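PDB 4RSX: type III effector HopA1 from Pseudomonas syringae pv. tomato str. DC3000, which is a secreted effector, probably delivered into plant cells by type III secretion, whose C-terminal alpha/beta part makes up this chain. Local coordinates for residues Asp45-Glu50 / Gln119-Thr124; Val66-His71 / Asp83-Glu88; Phe187-Pro192 / Leu198-Ser203; Gly135-Ile140 / Val166-Lys171. All blocks are in the same frame, centred on the assembly; numbering follows the deposited sequence.

Interaction 1 of 4, residues Asp45-Glu50 / Gln119-Thr124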
loop_
_atom_site.group_PDB
_atom_site.type_symbol
_atom_site.label_atom_id
_atom_site.label_comp_id
_atom_site.label_asym_id
_atom_site.label_seq_id
_atom_site.Cartn_x
_atom_site.Cartn_y
_atom_site.Cartn_z
ATOM N N ASP A 45 -14.257 2.784 19.383
ATOM C CA ASP A 45 -14.970 1.503 19.277
ATOM C C ASP A 45 -16.182 1.561 18.340
ATOM O O ASP A 45 -16.374 0.670 17.502
ATOM C CB ASP A 45 -15.416 1.005 20.659
ATOM C CG ASP A 45 -14.323 0.254 21.393
ATOM O OD1 ASP A 45 -14.391 0.194 22.640
ATOM O OD2 ASP A 45 -13.398 -0.273 20.734
ATOM N N GLU A 46 -16.996 2.603 18.487
ATOM C CA GLU A 46 -18.159 2.785 17.631
ATOM C C GLU A 46 -17.742 3.007 16.189
ATOM O O GLU A 46 -18.411 2.544 15.265
ATOM C CB GLU A 46 -18.979 3.995 18.090
ATOM C CG GLU A 46 -19.946 3.703 19.198
ATOM C CD GLU A 46 -20.595 4.957 19.729
ATOM O OE1 GLU A 46 -20.272 5.329 20.883
ATOM O OE2 GLU A 46 -21.405 5.572 18.988
ATOM N N GLN A 47 -16.658 3.753 15.999
ATOM C CA GLN A 47 -16.167 4.017 14.653
ATOM C C GLN A 47 -15.717 2.718 13.970
ATOM O O GLN A 47 -16.034 2.494 12.800
ATOM C CB GLN A 47 -15.089 5.114 14.675
ATOM C CG GLN A 47 -15.709 6.524 14.842
ATOM C CD GLN A 47 -14.682 7.603 15.119
ATOM O OE1 GLN A 47 -13.565 7.325 15.592
ATOM N NE2 GLN A 47 -15.046 8.847 14.823
ATOM N N GLN A 48 -15.037 1.851 14.719
ATOM C CA GLN A 48 -14.653 0.517 14.230
ATOM C C GLN A 48 -15.864 -0.319 13.822
ATOM O O GLN A 48 -15.903 -0.917 12.739
ATOM C CB GLN A 48 -13.816 -0.215 15.294
ATOM C CG GLN A 48 -12.484 0.493 15.575
ATOM C CD GLN A 48 -11.622 -0.184 16.641
ATOM O OE1 GLN A 48 -11.532 -1.415 16.709
ATOM N NE2 GLN A 48 -10.970 0.627 17.464
ATOM N N GLU A 49 -16.872 -0.335 14.684
ATOM C CA GLU A 49 -18.090 -1.069 14.387
ATOM C C GLU A 49 -18.801 -0.529 13.147
ATOM O O GLU A 49 -19.302 -1.300 12.334
ATOM C CB GLU A 49 -19.019 -1.079 15.610
ATOM C CG GLU A 49 -18.438 -1.865 16.799
ATOM C CD GLU A 49 -18.460 -3.382 16.576
ATOM O OE1 GLU A 49 -19.154 -3.843 15.641
ATOM O OE2 GLU A 49 -17.790 -4.115 17.336
ATOM N N GLU A 50 -18.842 0.792 13.004
ATOM C CA GLU A 50 -19.406 1.428 11.812
ATOM C C GLU A 50 -18.622 0.978 10.568
ATOM O O GLU A 50 -19.191 0.756 9.490
ATOM C CB GLU A 50 -19.369 2.963 11.966
ATOM C CG GLU A 50 -19.924 3.748 10.764
ATOM C CD GLU A 50 -19.549 5.240 10.791
ATOM O OE1 GLU A 50 -18.781 5.657 11.689
ATOM O OE2 GLU A 50 -20.015 6.000 9.906
ATOM N N GLN A 119 -6.811 10.219 8.294
ATOM C CA GLN A 119 -7.041 10.048 9.716
ATOM C C GLN A 119 -8.129 8.989 9.881
ATOM O O GLN A 119 -9.115 8.987 9.144
ATOM C CB GLN A 119 -7.422 11.380 10.362
ATOM C CG GLN A 119 -6.270 12.385 10.357
ATOM C CD GLN A 119 -6.572 13.650 11.148
ATOM O OE1 GLN A 119 -6.078 14.737 10.820
ATOM N NE2 GLN A 119 -7.363 13.514 12.203
ATOM N N PRO A 120 -7.925 8.065 10.835
ATOM C CA PRO A 120 -8.705 6.834 11.039
ATOM C C PRO A 120 -10.190 7.117 11.175
ATOM O O PRO A 120 -11.018 6.265 10.841
ATOM C CB PRO A 120 -8.167 6.297 12.373
ATOM C CG PRO A 120 -6.796 6.863 12.492
ATOM C CD PRO A 120 -6.877 8.232 11.862
ATOM N N GLN A 121 -10.522 8.313 11.652
ATOM C CA GLN A 121 -11.912 8.756 11.739
ATOM C C GLN A 121 -12.551 8.862 10.356
ATOM O O GLN A 121 -13.777 8.915 10.234
ATOM C CB GLN A 121 -12.001 10.104 12.477
ATOM C CG GLN A 121 -11.538 10.085 13.945
ATOM C CD GLN A 121 -10.018 9.972 14.114
ATOM O OE1 GLN A 121 -9.247 10.261 13.193
ATOM N NE2 GLN A 121 -9.586 9.531 15.296
ATOM N N TYR A 122 -11.725 8.898 9.310
ATOM C CA TYR A 122 -12.256 8.964 7.949
ATOM C C TYR A 122 -12.100 7.670 7.162
ATOM O O TYR A 122 -12.399 7.638 5.975
ATOM C CB TYR A 122 -11.634 10.136 7.190
ATOM C CG TYR A 122 -12.206 11.448 7.640
ATOM C CD1 TYR A 122 -13.429 11.900 7.146
ATOM C CD2 TYR A 122 -11.559 12.215 8.589
ATOM C CE1 TYR A 122 -13.978 13.095 7.574
ATOM C CE2 TYR A 122 -12.094 13.416 9.016
ATOM C CZ TYR A 122 -13.301 13.847 8.508
ATOM O OH TYR A 122 -13.836 15.038 8.944
ATOM N N ALA A 123 -11.638 6.605 7.813
ATOM C CA ALA A 123 -11.406 5.340 7.104
ATOM C C ALA A 123 -12.648 4.822 6.383
ATOM O O ALA A 123 -12.574 4.405 5.220
ATOM C CB ALA A 123 -10.851 4.288 8.042
ATOM N N THR A 124 -13.790 4.869 7.062
ATOM C CA THR A 124 -15.039 4.382 6.496
ATOM C C THR A 124 -15.402 5.152 5.228
ATOM O O THR A 124 -15.731 4.557 4.197
ATOM C CB THR A 124 -16.177 4.459 7.540
ATOM O OG1 THR A 124 -15.890 3.551 8.611
ATOM C CG2 THR A 124 -17.498 4.072 6.933
HETATM O O HOH W 1 -11.945 8.916 17.003
HETATM O O HOH W 2 -16.097 4.513 11.075
#

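Interaction 2 of 4, residues Val66-His71 / Asp83-Glu88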
loop_
_atom_site.group_PDB
_atom_site.type_symbol
_atom_site.label_atom_id
_atom_site.label_comp_id
_atom_site.label_asym_id
_atom_site.label_seq_id
_atom_site.Cartn_x
_atom_site.Cartn_y
_atom_site.Cartn_z
ATOM N N VAL A 66 -16.666 -7.598 -0.980
ATOM C CA VAL A 66 -15.628 -7.472 0.039
ATOM C C VAL A 66 -15.313 -8.848 0.617
ATOM O O VAL A 66 -16.219 -9.595 1.007
ATOM C CB VAL A 66 -16.059 -6.529 1.189
ATOM C CG1 VAL A 66 -14.970 -6.457 2.257
ATOM C CG2 VAL A 66 -16.407 -5.151 0.649
ATOM N N ARG A 67 -14.032 -9.182 0.678
ATOM C CA ARG A 67 -13.628 -10.471 1.206
ATOM C C ARG A 67 -12.512 -10.282 2.213
ATOM O O ARG A 67 -11.647 -9.424 2.025
ATOM C CB ARG A 67 -13.141 -11.368 0.068
ATOM C CG ARG A 67 -14.224 -11.695 -0.934
ATOM C CD ARG A 67 -13.697 -12.512 -2.091
ATOM N NE ARG A 67 -14.795 -13.079 -2.869
ATOM C CZ ARG A 67 -14.667 -13.561 -4.101
ATOM N NH1 ARG A 67 -13.486 -13.531 -4.705
ATOM N NH2 ARG A 67 -15.720 -14.068 -4.730
ATOM N N THR A 68 -12.526 -11.077 3.280
ATOM C CA THR A 68 -11.391 -11.101 4.194
ATOM C C THR A 68 -10.176 -11.635 3.458
ATOM O O THR A 68 -10.318 -12.421 2.515
ATOM C CB THR A 68 -11.657 -11.972 5.451
ATOM O OG1 THR A 68 -10.491 -11.978 6.290
ATOM C CG2 THR A 68 -12.029 -13.416 5.066
ATOM N N GLN A 69 -8.991 -11.192 3.874
ATOM C CA GLN A 69 -7.747 -11.725 3.326
ATOM C C GLN A 69 -7.077 -12.703 4.288
ATOM O O GLN A 69 -5.949 -13.134 4.053
ATOM C CB GLN A 69 -6.767 -10.602 2.965
ATOM C CG GLN A 69 -7.114 -9.850 1.684
ATOM C CD GLN A 69 -5.923 -9.080 1.106
ATOM O OE1 GLN A 69 -5.995 -8.535 0.000
ATOM N NE2 GLN A 69 -4.823 -9.039 1.851
ATOM N N ASP A 70 -7.768 -13.023 5.377
ATOM C CA ASP A 70 -7.337 -14.054 6.322
ATOM C C ASP A 70 -6.891 -15.331 5.580
ATOM O O ASP A 70 -7.667 -15.889 4.797
ATOM C CB ASP A 70 -8.502 -14.361 7.279
ATOM C CG ASP A 70 -8.231 -15.547 8.179
ATOM O OD1 ASP A 70 -7.177 -15.570 8.847
ATOM O OD2 ASP A 70 -9.079 -16.468 8.207
ATOM N N HIS A 71 -5.654 -15.781 5.811
ATOM C CA HIS A 71 -5.092 -16.913 5.053
ATOM C C HIS A 71 -5.897 -18.205 5.199
ATOM O O HIS A 71 -6.156 -18.898 4.207
ATOM C CB HIS A 71 -3.623 -17.166 5.430
ATOM C CG HIS A 71 -3.040 -18.416 4.828
ATOM N ND1 HIS A 71 -2.841 -18.575 3.470
ATOM C CD2 HIS A 71 -2.601 -19.564 5.406
ATOM C CE1 HIS A 71 -2.312 -19.766 3.237
ATOM N NE2 HIS A 71 -2.159 -20.386 4.395
ATOM N N ASP A 83 -20.236 -11.623 6.316
ATOM C CA ASP A 83 -21.005 -11.409 7.545
ATOM C C ASP A 83 -20.639 -12.410 8.636
ATOM O O ASP A 83 -20.551 -12.051 9.809
ATOM C CB ASP A 83 -22.512 -11.441 7.257
ATOM C CG ASP A 83 -22.956 -10.315 6.339
ATOM O OD1 ASP A 83 -22.086 -9.647 5.733
ATOM O OD2 ASP A 83 -24.181 -10.103 6.207
ATOM N N LYS A 84 -20.399 -13.657 8.241
ATOM C CA LYS A 84 -20.032 -14.707 9.189
ATOM C C LYS A 84 -18.637 -14.506 9.765
ATOM O O LYS A 84 -18.431 -14.689 10.962
ATOM C CB LYS A 84 -20.133 -16.090 8.539
ATOM C CG LYS A 84 -20.004 -17.257 9.524
ATOM C CD LYS A 84 -19.988 -18.616 8.809
ATOM C CE LYS A 84 -20.182 -19.775 9.786
ATOM N NZ LYS A 84 -19.128 -19.833 10.834
ATOM N N TYR A 85 -17.678 -14.130 8.916
ATOM C CA TYR A 85 -16.313 -13.862 9.387
ATOM C C TYR A 85 -16.292 -12.728 10.424
ATOM O O TYR A 85 -15.656 -12.838 11.474
ATOM C CB TYR A 85 -15.371 -13.541 8.207
ATOM C CG TYR A 85 -13.940 -13.257 8.632
ATOM C CD1 TYR A 85 -13.023 -14.292 8.783
ATOM C CD2 TYR A 85 -13.509 -11.950 8.890
ATOM C CE1 TYR A 85 -11.716 -14.043 9.172
ATOM C CE2 TYR A 85 -12.193 -11.687 9.291
ATOM C CZ TYR A 85 -11.307 -12.745 9.427
ATOM O OH TYR A 85 -10.008 -12.520 9.820
ATOM N N ILE A 86 -16.989 -11.637 10.126
ATOM C CA ILE A 86 -17.010 -10.487 11.032
ATOM C C ILE A 86 -17.669 -10.860 12.363
ATOM O O ILE A 86 -17.248 -10.412 13.431
ATOM C CB ILE A 86 -17.722 -9.276 10.377
ATOM C CG1 ILE A 86 -16.880 -8.756 9.208
ATOM C CG2 ILE A 86 -17.972 -8.158 11.396
ATOM C CD1 ILE A 86 -17.478 -7.555 8.495
ATOM N N ALA A 87 -18.692 -11.704 12.277
ATOM C CA ALA A 87 -19.455 -12.142 13.441
ATOM C C ALA A 87 -18.639 -13.015 14.393
ATOM O O ALA A 87 -18.837 -12.956 15.605
ATOM C CB ALA A 87 -20.709 -12.885 12.988
ATOM N N GLU A 88 -17.718 -13.810 13.845
ATOM C CA GLU A 88 -17.065 -14.870 14.617
ATOM C C GLU A 88 -15.564 -14.718 14.796
ATOM O O GLU A 88 -15.030 -15.058 15.853
ATOM C CB GLU A 88 -17.346 -16.233 13.980
ATOM C CG GLU A 88 -18.831 -16.534 13.830
ATOM C CD GLU A 88 -19.108 -17.905 13.231
ATOM O OE1 GLU A 88 -18.154 -18.594 12.801
ATOM O OE2 GLU A 88 -20.295 -18.296 13.191
#

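Interaction 3 of 4, residues Phe187-Pro192 / Leu198-Ser203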
loop_
_atom_site.group_PDB
_atom_site.type_symbol
_atom_site.label_atom_id
_atom_site.label_comp_id
_atom_site.label_asym_id
_atom_site.label_seq_id
_atom_site.Cartn_x
_atom_site.Cartn_y
_atom_site.Cartn_z
ATOM N N PHE A 187 -6.320 14.236 5.268
ATOM C CA PHE A 187 -5.307 13.357 4.693
ATOM C C PHE A 187 -4.020 13.501 5.500
ATOM O O PHE A 187 -3.712 14.585 6.008
ATOM C CB PHE A 187 -5.097 13.669 3.210
ATOM C CG PHE A 187 -6.240 13.209 2.339
ATOM C CD1 PHE A 187 -7.398 13.969 2.228
ATOM C CD2 PHE A 187 -6.167 11.997 1.653
ATOM C CE1 PHE A 187 -8.466 13.540 1.438
ATOM C CE2 PHE A 187 -7.225 11.563 0.859
ATOM C CZ PHE A 187 -8.380 12.339 0.755
ATOM N N VAL A 188 -3.290 12.402 5.646
ATOM C CA VAL A 188 -2.144 12.359 6.547
ATOM C C VAL A 188 -0.839 12.604 5.790
ATOM O O VAL A 188 -0.539 11.892 4.830
ATOM C CB VAL A 188 -2.073 10.985 7.244
ATOM C CG1 VAL A 188 -0.774 10.834 8.038
ATOM C CG2 VAL A 188 -3.289 10.788 8.151
ATOM N N GLU A 189 -0.065 13.605 6.206
ATOM C CA GLU A 189 1.235 13.840 5.578
ATOM C C GLU A 189 2.225 12.755 5.974
ATOM O O GLU A 189 2.850 12.828 7.040
ATOM C CB GLU A 189 1.812 15.195 5.975
ATOM C CG GLU A 189 3.090 15.532 5.202
ATOM C CD GLU A 189 2.853 15.568 3.699
ATOM O OE1 GLU A 189 3.369 14.687 2.968
ATOM O OE2 GLU A 189 2.141 16.486 3.237
ATOM N N HIS A 190 2.371 11.738 5.129
ATOM C CA HIS A 190 3.381 10.709 5.374
ATOM C C HIS A 190 3.646 9.950 4.098
ATOM O O HIS A 190 2.708 9.551 3.405
ATOM C CB HIS A 190 2.929 9.749 6.476
ATOM C CG HIS A 190 3.829 8.571 6.657
ATOM N ND1 HIS A 190 3.684 7.402 5.935
ATOM C CD2 HIS A 190 4.897 8.374 7.473
ATOM C CE1 HIS A 190 4.618 6.543 6.298
ATOM N NE2 HIS A 190 5.365 7.103 7.229
ATOM N N THR A 191 4.919 9.763 3.773
ATOM C CA THR A 191 5.291 9.010 2.586
ATOM C C THR A 191 6.177 7.868 3.021
ATOM O O THR A 191 7.239 8.098 3.587
ATOM C CB THR A 191 6.061 9.876 1.576
ATOM O OG1 THR A 191 5.312 11.067 1.299
ATOM C CG2 THR A 191 6.298 9.100 0.261
ATOM N N PRO A 192 5.728 6.624 2.775
ATOM C CA PRO A 192 6.546 5.463 3.122
ATOM C C PRO A 192 7.862 5.530 2.373
ATOM O O PRO A 192 7.902 6.060 1.247
ATOM C CB PRO A 192 5.709 4.280 2.609
ATOM C CG PRO A 192 4.274 4.795 2.667
ATOM C CD PRO A 192 4.403 6.235 2.244
ATOM N N LEU A 198 2.472 11.820 -4.273
ATOM C CA LEU A 198 1.692 12.491 -5.318
ATOM C C LEU A 198 0.968 13.735 -4.791
ATOM O O LEU A 198 0.752 14.702 -5.530
ATOM C CB LEU A 198 0.678 11.533 -5.939
ATOM C CG LEU A 198 1.253 10.259 -6.555
ATOM C CD1 LEU A 198 0.169 9.462 -7.295
ATOM C CD2 LEU A 198 2.426 10.574 -7.493
ATOM N N SER A 199 0.569 13.675 -3.523
ATOM C CA SER A 199 0.019 14.809 -2.782
ATOM C C SER A 199 -0.168 14.287 -1.381
ATOM O O SER A 199 0.034 13.100 -1.145
ATOM C CB SER A 199 -1.314 15.304 -3.353
ATOM O OG SER A 199 -2.292 14.285 -3.350
ATOM N N LYS A 200 -0.540 15.166 -0.456
ATOM C CA LYS A 200 -0.737 14.777 0.940
ATOM C C LYS A 200 -1.590 13.505 1.053
ATOM O O LYS A 200 -2.699 13.442 0.512
ATOM C CB LYS A 200 -1.397 15.928 1.707
ATOM C CG LYS A 200 -1.462 15.744 3.225
ATOM C CD LYS A 200 -2.313 16.865 3.837
ATOM C CE LYS A 200 -1.630 17.514 5.040
ATOM N NZ LYS A 200 -1.956 16.899 6.359
ATOM N N GLY A 201 -1.049 12.489 1.719
ATOM C CA GLY A 201 -1.780 11.254 1.934
ATOM C C GLY A 201 -1.826 10.303 0.745
ATOM O O GLY A 201 -2.446 9.231 0.834
ATOM N N LEU A 202 -1.192 10.676 -0.365
ATOM C CA LEU A 202 -1.201 9.823 -1.567
ATOM C C LEU A 202 0.217 9.490 -2.017
ATOM O O LEU A 202 0.956 10.376 -2.493
ATOM C CB LEU A 202 -1.951 10.481 -2.734
ATOM C CG LEU A 202 -3.446 10.761 -2.594
ATOM C CD1 LEU A 202 -4.023 11.228 -3.919
ATOM C CD2 LEU A 202 -4.174 9.512 -2.111
ATOM N N SER A 203 0.582 8.216 -1.890
ATOM C CA SER A 203 1.929 7.759 -2.229
ATOM C C SER A 203 1.893 6.625 -3.258
ATOM O O SER A 203 1.042 5.721 -3.191
ATOM C CB SER A 203 2.671 7.298 -0.969
ATOM O OG SER A 203 2.493 8.220 0.095
HETATM O O HOH W 3 1.696 12.468 2.430
HETATM O O HOH W 4 2.733 11.091 0.179
#

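Interaction 4 of 4, residues Gly135-Ile140 / Val166-Lys171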
loop_
_atom_site.group_PDB
_atom_site.type_symbol
_atom_site.label_atom_id
_atom_site.label_comp_id
_atom_site.label_asym_id
_atom_site.label_seq_id
_atom_site.Cartn_x
_atom_site.Cartn_y
_atom_site.Cartn_z
ATOM N N GLY A 135 -15.547 0.317 -8.676
ATOM C CA GLY A 135 -16.687 -0.006 -9.521
ATOM C C GLY A 135 -16.585 0.607 -10.915
ATOM O O GLY A 135 -16.921 -0.051 -11.912
ATOM N N LYS A 136 -16.114 1.857 -10.978
ATOM C CA LYS A 136 -16.120 2.662 -12.199
ATOM C C LYS A 136 -14.884 2.477 -13.067
ATOM O O LYS A 136 -14.958 2.616 -14.288
ATOM C CB LYS A 136 -16.213 4.161 -11.850
ATOM C CG LYS A 136 -17.567 4.655 -11.313
ATOM C CD LYS A 136 -17.538 6.183 -11.173
ATOM C CE LYS A 136 -18.597 6.705 -10.194
ATOM N NZ LYS A 136 -19.968 6.201 -10.492
ATOM N N GLU A 137 -13.747 2.183 -12.441
ATOM C CA GLU A 137 -12.463 2.254 -13.134
ATOM C C GLU A 137 -11.840 0.879 -13.310
ATOM O O GLU A 137 -11.239 0.340 -12.373
ATOM C CB GLU A 137 -11.499 3.151 -12.346
ATOM C CG GLU A 137 -12.004 4.571 -12.111
ATOM C CD GLU A 137 -11.823 5.473 -13.329
ATOM O OE1 GLU A 137 -11.055 5.096 -14.252
ATOM O OE2 GLU A 137 -12.438 6.570 -13.356
ATOM N N SER A 138 -11.956 0.320 -14.509
ATOM C CA SER A 138 -11.454 -1.020 -14.772
ATOM C C SER A 138 -9.930 -1.130 -14.727
ATOM O O SER A 138 -9.398 -2.245 -14.716
ATOM C CB SER A 138 -11.966 -1.538 -16.127
ATOM O OG SER A 138 -13.372 -1.410 -16.222
ATOM N N ALA A 139 -9.220 -0.002 -14.724
ATOM C CA ALA A 139 -7.766 -0.064 -14.529
ATOM C C ALA A 139 -7.424 -0.574 -13.123
ATOM O O ALA A 139 -6.352 -1.137 -12.904
ATOM C CB ALA A 139 -7.097 1.283 -14.803
ATOM N N ILE A 140 -8.334 -0.387 -12.169
ATOM C CA ILE A 140 -8.090 -0.870 -10.810
ATOM C C ILE A 140 -8.555 -2.323 -10.666
ATOM O O ILE A 140 -9.741 -2.623 -10.822
ATOM C CB ILE A 140 -8.807 -0.001 -9.769
ATOM C CG1 ILE A 140 -8.467 1.474 -9.988
ATOM C CG2 ILE A 140 -8.400 -0.397 -8.369
ATOM C CD1 ILE A 140 -9.159 2.394 -9.003
ATOM N N VAL A 166 2.318 5.978 -13.475
ATOM C CA VAL A 166 2.183 7.024 -12.473
ATOM C C VAL A 166 1.130 8.071 -12.870
ATOM O O VAL A 166 0.349 8.526 -12.018
ATOM C CB VAL A 166 3.557 7.651 -12.109
ATOM C CG1 VAL A 166 4.123 8.446 -13.276
ATOM C CG2 VAL A 166 3.446 8.512 -10.859
ATOM N N ALA A 167 1.072 8.407 -14.159
ATOM C CA ALA A 167 0.053 9.333 -14.655
ATOM C C ALA A 167 -1.376 8.845 -14.377
ATOM O O ALA A 167 -2.231 9.627 -13.966
ATOM C CB ALA A 167 0.241 9.599 -16.138
ATOM N N LYS A 168 -1.630 7.563 -14.619
ATOM C CA LYS A 168 -2.943 6.982 -14.355
ATOM C C LYS A 168 -3.253 7.063 -12.857
ATOM O O LYS A 168 -4.363 7.419 -12.464
ATOM C CB LYS A 168 -2.994 5.531 -14.865
ATOM C CG LYS A 168 -4.340 4.816 -14.687
ATOM C CD LYS A 168 -5.479 5.482 -15.454
ATOM C CE LYS A 168 -6.832 4.883 -15.045
ATOM N NZ LYS A 168 -7.928 5.185 -16.017
ATOM N N ALA A 169 -2.256 6.758 -12.026
ATOM C CA ALA A 169 -2.408 6.827 -10.568
ATOM C C ALA A 169 -2.692 8.238 -10.077
ATOM O O ALA A 169 -3.521 8.421 -9.181
ATOM C CB ALA A 169 -1.169 6.286 -9.876
ATOM N N GLU A 170 -1.987 9.227 -10.635
ATOM C CA GLU A 170 -2.245 10.633 -10.307
ATOM C C GLU A 170 -3.703 10.996 -10.577
ATOM O O GLU A 170 -4.376 11.578 -9.722
ATOM C CB GLU A 170 -1.325 11.569 -11.104
ATOM C CG GLU A 170 0.127 11.589 -10.610
ATOM C CD GLU A 170 1.032 12.550 -11.399
ATOM O OE1 GLU A 170 0.752 12.801 -12.596
ATOM O OE2 GLU A 170 2.029 13.049 -10.820
ATOM N N LYS A 171 -4.194 10.650 -11.763
ATOM C CA LYS A 171 -5.586 10.938 -12.101
ATOM C C LYS A 171 -6.564 10.262 -11.139
ATOM O O LYS A 171 -7.515 10.892 -10.686
ATOM C CB LYS A 171 -5.882 10.536 -13.547
ATOM C CG LYS A 171 -5.125 11.363 -14.576
ATOM C CD LYS A 171 -5.500 10.949 -15.997
ATOM C CE LYS A 171 -4.829 11.839 -17.038
ATOM N NZ LYS A 171 -5.297 11.518 -18.424
HETATM O O HOH W 5 -9.861 2.812 -15.462
#

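Interaction 1 of 4, residues Asp45-Glu50 / Gln119-Thr124
Gln47 and Gln121 meet where the O and N end of the Gln47 amide comes against CG of Gln121, with OE1 at 3.8 Å. The two amides do not stack, their planes being turned 66° apart, and a water joins them instead. It donates to OE1 of Gln47 at 2.7 Å and accepts from NE2 of Gln121 at 3.0 Å. CG of Gln121 stands beside its backbone N, anti to the carbonyl carbon (chi1 -63°), and the bend at chi2 then carries the amide and NE2 to the water. One turn further along, a second water is gripped by three bonds. It donates to the backbone O of Gln47 at 2.7 Å and to OE1 of Glu50 at 3.0 Å, and it takes the hydroxyl proton of Thr124 OG1 at 2.7 Å. The contact thus pairs the first turns of helix 45-58 with the 3-10 turn 120-122 and the start of helix 123-136, Tyr122 being the N-cap of the latter, with water carrying the polar link between them. Glu50 reaches this water with CG anti to its backbone N (179°). In the next shell, Gln47 OE1 also accepts from the backbone N of Ser44, which probably helps steady the amide. Thr124 packs on Phe51 and Thr54 of helix 45-58.

Interaction 2 of 4, residues Val66-His71 / Asp83-Glu88
Thr68 sits over one face of the Tyr85 ring, the two side chains crossing at about a right angle. Its CB lies 3.9 Å from the ring centroid and only 10° off the ring normal, a CH-pi contact, while its two branches reach different parts of the ring. The hydroxyl OG1 stands above the phenolic end, 3.3 Å from Tyr85 CZ, and the methyl CG2 rests near CG and CD1, 3.9 Å from the latter. Tyr85 projects its ring across to the strand because its CG is anti to the backbone N (chi1 -180°).

Asp70 approaches the same ring at its rim. Its CB comes to 3.5 Å from Tyr85 OH, and OD2 lies at the ring edge, 3.7 Å from CE1, with the carboxylate plane 37° from that of the ring. Thr68 and Asp70 are themselves tied by an ST turn, in which Asp70 N donates to Thr68 OG1 at 3.1 Å; this bond helps hold the hydroxyl over the ring. Asp70 is in turn the N-cap of helix 71-75, and its OD2 is bonded to Ser73 OG.

Strand 64-68 is an outermost strand of the sheet, beside 96-101. Tyr85, from helix 82-88, touches Phe95, Tyr97 and Ser73 as well as this strand end, while the next residue, Ile86, turns to Leu52 and Lys56 of helix 45-58.

Interaction 3 of 4, residues Phe187-Pro192 / Leu198-Ser203
Lys200 leaves its backbone extended and then bends at chi3 and chi4 (-91°), which swings NZ back to the carbonyl of Phe187. The NZ to O bond measures 2.9 Å, with a C=O...N angle of 153°. Glu189 bends at chi2 (59°) and lays OE2 beside the aliphatic part of the lysine, 3.7 Å from Lys200 CG. This carboxylate and the ammonium do not touch, OE2 and NZ being 5.2 Å apart, although their opposite charges probably attract.

Next to the lysine, Gly201, third residue of a type II turn from Ser199 to Leu202, lies close to the backbone of 187-192. Its CA forms a CH...O contact with Val188 O at 3.2 Å, and its N donates at 2.8 Å to a water that also binds His190 N and Glu189 OE1. A second water joins Thr191 OG1 to Ser203 OG, 2.9 Å from the latter. Ser203 OG also packs against Pro192 CD at 3.5 Å.

The turn connects strands 196-199 and 202-207, with a classic beta bulge where Leu198 and Ser199 face Leu202. Gly117, just beyond strand 111-116, bonds to the backbones of both Val188 and Gly201, while Lys177 of helix 166-180 holds Lys200 O and forms a cation-pi contact with Phe187.

Interaction 4 of 4, residues Gly135-Ile140 / Val166-Lys171
Glu137 begins a type I beta turn that ends at Ile140, whose backbone N returns to Glu137 O at 3.0 Å, and this turn brings Glu137 and Ala139 up to Lys168 on the first part of helix 166-180. The CB atoms of all three residues point across the contact.

Lys168 makes the whole approach from its side of the contact. A bend at chi2 (62°) followed by an extended end carries the ammonium past Ala139 to Glu137. On the way CE passes 3.6 Å from the CB of Ala139, an aliphatic contact close to the charged end. NZ then reaches OE1 of Glu137 at 3.6 Å, a long salt bridge between two side chains that cross at an angle. Glu137 is bent at chi2 as well (-80°), which folds its carboxylate toward the lysine.

A water reinforces the pair. It donates to Glu137 OE1 at 2.8 Å, accepts from Lys168 NZ at 3.1 Å and also accepts from the backbone N of Ala139 at 3.0 Å. The long ion pair is therefore bridged by a water that the turn backbone helps to hold, and OE1 accepts from the water and faces the ammonium at salt-bridge distance.

Beneath this surface layer Leu172 touches Glu137 and Ile140, and Lys168 N is bonded to the Asp165 side chain at the start of its helix. Ala139 pairs through its backbone with Asn163. The contact is peripheral packing in an alpha/beta fold, where a helix-turn-strand connection, from helix 123-136 into strand 140-146, meets the beginning of a second helix.

Interaction 4 lies at the surface, whereas interactions 1, 2 and 3 are each partly buried. Helix 123-136 serves two of them, with its start in interaction 1 and its end in interaction 4, whose centres are about 26 Å apart. Interactions 2 and 3 engage opposite outer strands of the one sheet: the first rests on an aromatic face, the second on backbone groups, a lysine and waters. Waters also bridge the segments within interactions 1 and 4: in the first between two amides and among a carbonyl, a carboxylate and a hydroxyl, in the second across an ion pair. Direct packing joins interaction 3 to both 1, through Val188 and Gln119, and 4, through Leu198 against Val166 and Glu170.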